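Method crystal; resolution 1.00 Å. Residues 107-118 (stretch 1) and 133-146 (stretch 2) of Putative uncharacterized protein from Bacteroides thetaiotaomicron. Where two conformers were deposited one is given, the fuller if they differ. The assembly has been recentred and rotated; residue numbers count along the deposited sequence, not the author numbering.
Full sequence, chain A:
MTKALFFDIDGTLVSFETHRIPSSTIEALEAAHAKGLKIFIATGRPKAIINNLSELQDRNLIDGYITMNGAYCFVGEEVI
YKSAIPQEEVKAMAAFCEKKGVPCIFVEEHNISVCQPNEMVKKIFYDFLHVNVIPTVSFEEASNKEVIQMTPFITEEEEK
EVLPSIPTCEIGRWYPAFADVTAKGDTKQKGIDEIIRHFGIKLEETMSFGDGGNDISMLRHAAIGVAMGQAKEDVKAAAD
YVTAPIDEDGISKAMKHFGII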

# COMPACT_ATOMS: atom_id res chain seq x y z
N VAL A 107 -6.42 -3.31 -11.94
CA VAL A 107 -5.53 -2.21 -12.16
C VAL A 107 -4.48 -2.60 -13.21
O VAL A 107 -3.76 -3.59 -13.03
CB VAL A 107 -4.80 -1.74 -10.87
CG1 VAL A 107 -4.15 -0.42 -11.17
CG2 VAL A 107 -5.72 -1.69 -9.69
N GLU A 108 -4.40 -1.82 -14.27
CA GLU A 108 -3.40 -1.92 -15.31
C GLU A 108 -2.38 -0.81 -15.07
O GLU A 108 -2.55 0.04 -14.22
CB GLU A 108 -4.04 -1.76 -16.67
CG GLU A 108 -5.09 -2.82 -16.99
CD GLU A 108 -5.90 -2.38 -18.18
OE1 GLU A 108 -5.55 -2.56 -19.34
OE2 GLU A 108 -6.96 -1.77 -17.94
N GLU A 109 -1.29 -0.81 -15.86
CA GLU A 109 -0.28 0.22 -15.67
C GLU A 109 -0.85 1.64 -15.78
O GLU A 109 -0.48 2.49 -14.98
CB GLU A 109 0.83 0.01 -16.70
CG GLU A 109 1.98 0.95 -16.45
CD GLU A 109 3.24 0.82 -17.25
OE1 GLU A 109 3.21 0.17 -18.30
OE2 GLU A 109 4.30 1.37 -16.81
N HIS A 110 -1.70 1.82 -16.79
CA HIS A 110 -2.25 3.15 -17.08
C HIS A 110 -3.76 3.19 -17.19
O HIS A 110 -4.33 4.14 -17.76
CB HIS A 110 -1.66 3.70 -18.40
CG HIS A 110 -0.19 3.82 -18.42
ND1 HIS A 110 0.50 4.63 -17.53
CD2 HIS A 110 0.70 3.22 -19.24
CE1 HIS A 110 1.81 4.52 -17.82
NE2 HIS A 110 1.95 3.67 -18.84
N ASN A 111 -4.46 2.26 -16.54
CA ASN A 111 -5.93 2.31 -16.43
C ASN A 111 -6.32 1.59 -15.16
O ASN A 111 -5.57 0.74 -14.66
CB ASN A 111 -6.68 1.69 -17.59
CG ASN A 111 -6.54 2.49 -18.86
OD1 ASN A 111 -7.24 3.49 -19.01
ND2 ASN A 111 -5.71 2.02 -19.74
N ILE A 112 -7.48 1.93 -14.67
CA ILE A 112 -8.07 1.30 -13.50
C ILE A 112 -9.57 1.12 -13.78
O ILE A 112 -10.19 2.02 -14.32
CB ILE A 112 -7.79 2.05 -12.18
CG1 ILE A 112 -8.26 1.26 -10.97
CG2 ILE A 112 -8.35 3.46 -12.19
CD1 ILE A 112 -7.84 1.87 -9.59
N SER A 113 -10.09 -0.03 -13.41
CA SER A 113 -11.49 -0.37 -13.66
C SER A 113 -12.08 -1.12 -12.50
O SER A 113 -11.37 -1.77 -11.74
CB SER A 113 -11.57 -1.28 -14.90
OG SER A 113 -10.89 -0.81 -16.00
N VAL A 114 -13.40 -1.10 -12.42
CA VAL A 114 -14.14 -1.91 -11.43
C VAL A 114 -15.22 -2.66 -12.13
O VAL A 114 -15.85 -2.15 -13.07
CB VAL A 114 -14.63 -1.04 -10.27
CG1 VAL A 114 -15.64 0.02 -10.73
CG2 VAL A 114 -15.20 -1.90 -9.17
N CYS A 115 -15.43 -3.91 -11.67
CA CYS A 115 -16.44 -4.78 -12.22
C CYS A 115 -17.56 -4.92 -11.18
O CYS A 115 -17.31 -5.23 -10.02
CB CYS A 115 -15.88 -6.11 -12.58
SG CYS A 115 -14.53 -6.05 -13.78
N GLN A 116 -18.82 -4.69 -11.62
CA GLN A 116 -20.01 -4.83 -10.81
C GLN A 116 -19.92 -4.15 -9.44
O GLN A 116 -20.20 -4.73 -8.37
CB GLN A 116 -20.41 -6.31 -10.68
CG GLN A 116 -20.61 -7.06 -11.97
CD GLN A 116 -21.79 -6.61 -12.76
OE1 GLN A 116 -22.84 -6.22 -12.17
NE2 GLN A 116 -21.76 -6.77 -14.08
N PRO A 117 -19.57 -2.87 -9.45
CA PRO A 117 -19.45 -2.20 -8.17
C PRO A 117 -20.76 -2.20 -7.36
O PRO A 117 -21.81 -2.05 -7.98
CB PRO A 117 -19.04 -0.79 -8.57
CG PRO A 117 -19.50 -0.58 -9.99
CD PRO A 117 -19.36 -1.95 -10.58
N ASN A 118 -20.69 -2.38 -6.05
CA ASN A 118 -21.89 -2.53 -5.19
C ASN A 118 -21.71 -1.75 -3.88
O ASN A 118 -20.83 -0.88 -3.78
CB ASN A 118 -22.30 -3.96 -4.97
CG ASN A 118 -21.41 -4.77 -4.08
OD1 ASN A 118 -20.51 -4.24 -3.46
ND2 ASN A 118 -21.65 -6.09 -3.95
N VAL A 133 -14.55 8.11 -8.39
CA VAL A 133 -15.25 6.98 -9.00
C VAL A 133 -14.38 6.34 -10.10
O VAL A 133 -13.87 7.01 -10.95
CB VAL A 133 -16.61 7.45 -9.56
CG1 VAL A 133 -17.28 6.29 -10.28
CG2 VAL A 133 -17.53 7.93 -8.47
N ILE A 134 -14.26 5.03 -9.98
CA ILE A 134 -13.46 4.21 -10.88
C ILE A 134 -14.38 3.78 -12.03
O ILE A 134 -15.50 3.36 -11.78
CB ILE A 134 -12.90 2.99 -10.15
CG1 ILE A 134 -11.90 3.44 -9.05
CG2 ILE A 134 -12.27 2.03 -11.08
CD1 ILE A 134 -11.56 2.36 -8.06
N PRO A 135 -13.97 3.84 -13.28
CA PRO A 135 -14.86 3.44 -14.37
C PRO A 135 -15.20 1.97 -14.32
O PRO A 135 -14.39 1.13 -13.96
CB PRO A 135 -14.03 3.70 -15.62
CG PRO A 135 -12.95 4.59 -15.21
CD PRO A 135 -12.66 4.35 -13.78
N THR A 136 -16.44 1.66 -14.69
CA THR A 136 -16.92 0.31 -14.74
C THR A 136 -16.63 -0.37 -16.06
O THR A 136 -16.82 0.21 -17.10
CB THR A 136 -18.45 0.31 -14.47
OG1 THR A 136 -18.73 0.73 -13.17
CG2 THR A 136 -19.07 -1.08 -14.66
N VAL A 137 -16.20 -1.62 -16.00
CA VAL A 137 -16.04 -2.47 -17.17
C VAL A 137 -16.61 -3.84 -16.80
O VAL A 137 -16.71 -4.19 -15.60
CB VAL A 137 -14.59 -2.59 -17.65
CG1 VAL A 137 -14.04 -1.19 -17.89
CG2 VAL A 137 -13.71 -3.41 -16.79
N SER A 138 -16.92 -4.64 -17.83
CA SER A 138 -17.38 -5.99 -17.58
C SER A 138 -16.28 -6.86 -17.05
O SER A 138 -15.10 -6.69 -17.34
CB SER A 138 -17.99 -6.61 -18.83
OG SER A 138 -16.93 -6.87 -19.76
N PHE A 139 -16.67 -7.93 -16.33
CA PHE A 139 -15.73 -8.95 -15.92
C PHE A 139 -15.05 -9.58 -17.12
O PHE A 139 -13.87 -9.92 -17.05
CB PHE A 139 -16.38 -10.03 -15.07
CG PHE A 139 -16.51 -9.71 -13.60
CD1 PHE A 139 -17.72 -9.47 -13.00
CD2 PHE A 139 -15.36 -9.65 -12.80
CE1 PHE A 139 -17.78 -9.24 -11.65
CE2 PHE A 139 -15.44 -9.44 -11.47
CZ PHE A 139 -16.68 -9.20 -10.88
N GLU A 140 -15.79 -9.77 -18.21
CA GLU A 140 -15.22 -10.34 -19.41
C GLU A 140 -14.06 -9.50 -19.91
O GLU A 140 -12.95 -9.99 -20.20
CB GLU A 140 -16.28 -10.58 -20.49
CG GLU A 140 -15.71 -11.31 -21.69
CD GLU A 140 -15.46 -12.77 -21.45
OE1 GLU A 140 -14.33 -13.16 -21.09
OE2 GLU A 140 -16.46 -13.53 -21.65
N GLU A 141 -14.32 -8.21 -20.02
CA GLU A 141 -13.24 -7.35 -20.51
C GLU A 141 -12.07 -7.34 -19.54
O GLU A 141 -10.90 -7.40 -19.93
CB GLU A 141 -13.73 -5.92 -20.66
CG GLU A 141 -14.47 -5.64 -21.87
CD GLU A 141 -14.74 -4.18 -22.21
OE1 GLU A 141 -14.12 -3.25 -21.61
OE2 GLU A 141 -15.58 -3.97 -23.04
N ALA A 142 -12.35 -7.21 -18.25
CA ALA A 142 -11.27 -7.26 -17.24
C ALA A 142 -10.45 -8.51 -17.29
O ALA A 142 -9.19 -8.53 -17.09
CB ALA A 142 -11.92 -7.12 -15.87
N SER A 143 -11.09 -9.64 -17.54
CA SER A 143 -10.39 -10.91 -17.46
C SER A 143 -9.33 -11.01 -18.56
O SER A 143 -8.48 -11.91 -18.43
CB SER A 143 -11.53 -11.94 -17.55
OG SER A 143 -11.81 -12.24 -18.90
N ASN A 144 -9.36 -10.15 -19.54
CA ASN A 144 -8.42 -10.18 -20.64
C ASN A 144 -7.31 -9.14 -20.58
O ASN A 144 -6.47 -9.10 -21.50
CB ASN A 144 -9.16 -10.04 -22.00
CG ASN A 144 -10.04 -11.29 -22.18
OD1 ASN A 144 -9.51 -12.40 -21.91
ND2 ASN A 144 -11.25 -11.06 -22.65
N LYS A 145 -7.27 -8.29 -19.60
CA LYS A 145 -6.33 -7.21 -19.41
C LYS A 145 -5.01 -7.74 -18.85
O LYS A 145 -4.98 -8.73 -18.16
CB LYS A 145 -6.91 -6.19 -18.41
CG LYS A 145 -8.18 -5.45 -18.96
CD LYS A 145 -8.71 -4.48 -17.92
CE LYS A 145 -9.84 -3.61 -18.45
NZ LYS A 145 -9.28 -2.45 -19.20
N GLU A 146 -3.97 -6.99 -19.09
CA GLU A 146 -2.70 -7.19 -18.42
C GLU A 146 -2.79 -6.48 -17.04
O GLU A 146 -2.71 -5.25 -16.97
CB GLU A 146 -1.61 -6.72 -19.35
CG GLU A 146 -1.68 -7.34 -20.74
CD GLU A 146 -1.68 -8.84 -20.94
OE1 GLU A 146 -0.83 -9.48 -20.26
OE2 GLU A 146 -2.43 -9.47 -21.77
O HOH W 1 -4.18 -4.51 -20.54
O HOH W 2 -0.82 -3.22 -17.41
O HOH W 3 -19.77 -8.42 -15.90
O HOH W 4 -19.24 -4.64 -14.48

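The apolar centre of the contact is Cys115, which has the largest area covered by the other stretch and whose CA-to-CB bond points toward it. Its side chain sits over one face of the Phe139 ring: CB of Cys115 lies 3.4 Å from the centroid of the Phe139 ring and only 8° off the ring normal, so a CH group points into the pi cloud. SG of Cys115 lies over the same face, 4.3 Å from the centroid of the Phe139 ring and 27° off the normal, a sulfur-aromatic contact. The sulfur also packs against the first helical turn, with Cys115 SG 3.5 Å from Ala142 CB, and approaches Val137 CG2 at 4.1 Å. On the same side as Cys115, Val137 CG2 packs on Ser113 CB at 3.6 Å. Phe139 reaches this position although its CA-to-CB bond runs sideways, because the end of its side chain comes nearer to the strand. Gln116 meets the same ring obliquely, its CG 3.6 Å from Phe139 CE1.

A second apolar group forms around Ile134, which is buried and directed toward the strand. Ile134 CG2 lies 3.9 Å from Val114 CG1, while Ile134 CD1 lies 4.1 Å from Ile112 CD1. Ile134 CG2 also packs on the strand backbone, 3.5 Å from Ser113 C.

The backbones are joined by a single beta bridge between Val114 and Thr136, whose CA atoms are 4.9 Å apart. Val114 N donates to Pro135 O at 2.9 Å, and Val137 N donates to Val114 O at 3.0 Å; Val114 thus uses both its amide and its carbonyl, bonding to the residues before and after Thr136. The register, in which Ser113, Val114 and Cys115 lie nearest Pro135, Thr136 and Val137 respectively, shows that the chains run parallel here. Close approach also brings CA-H groups onto carbonyls: Ser113 CA is 3.3 Å from Pro135 O, Thr136 CA 3.2 Å from Val114 O, and Cys115 CA 3.4 Å from Val137 O. Beyond the direct bonds, water 4 extends the link by accepting from Gln116 N (2.9 Å to the water oxygen) and donating to Val137 O (2.8 Å).

Just after this segment the chain turns into the helix that carries Phe139 and Ala142. Ser138 OG caps its N-terminus by accepting from Glu141 N at 2.9 Å. Water 3 accepts from both Phe139 N and Gln116 NE2, each 3.2 Å from the water oxygen, connecting the start of the helix to the exposed residue that follows the strand.

The polar edge lies beyond the helix, where Lys145 and Glu108 point toward each other's stretches. Lys145 NZ donates to Glu108 OE2 at 2.7 Å, a salt bridge in which opposite charges reinforce a short hydrogen bond. The other carboxylate oxygen is served by water 1, which donates to Glu108 OE1 at 2.7 Å and accepts from Glu146 N at 2.9 Å. Water 2 adds a backbone link, accepting from Glu109 N at 2.9 Å and donating to Glu146 O at 2.8 Å.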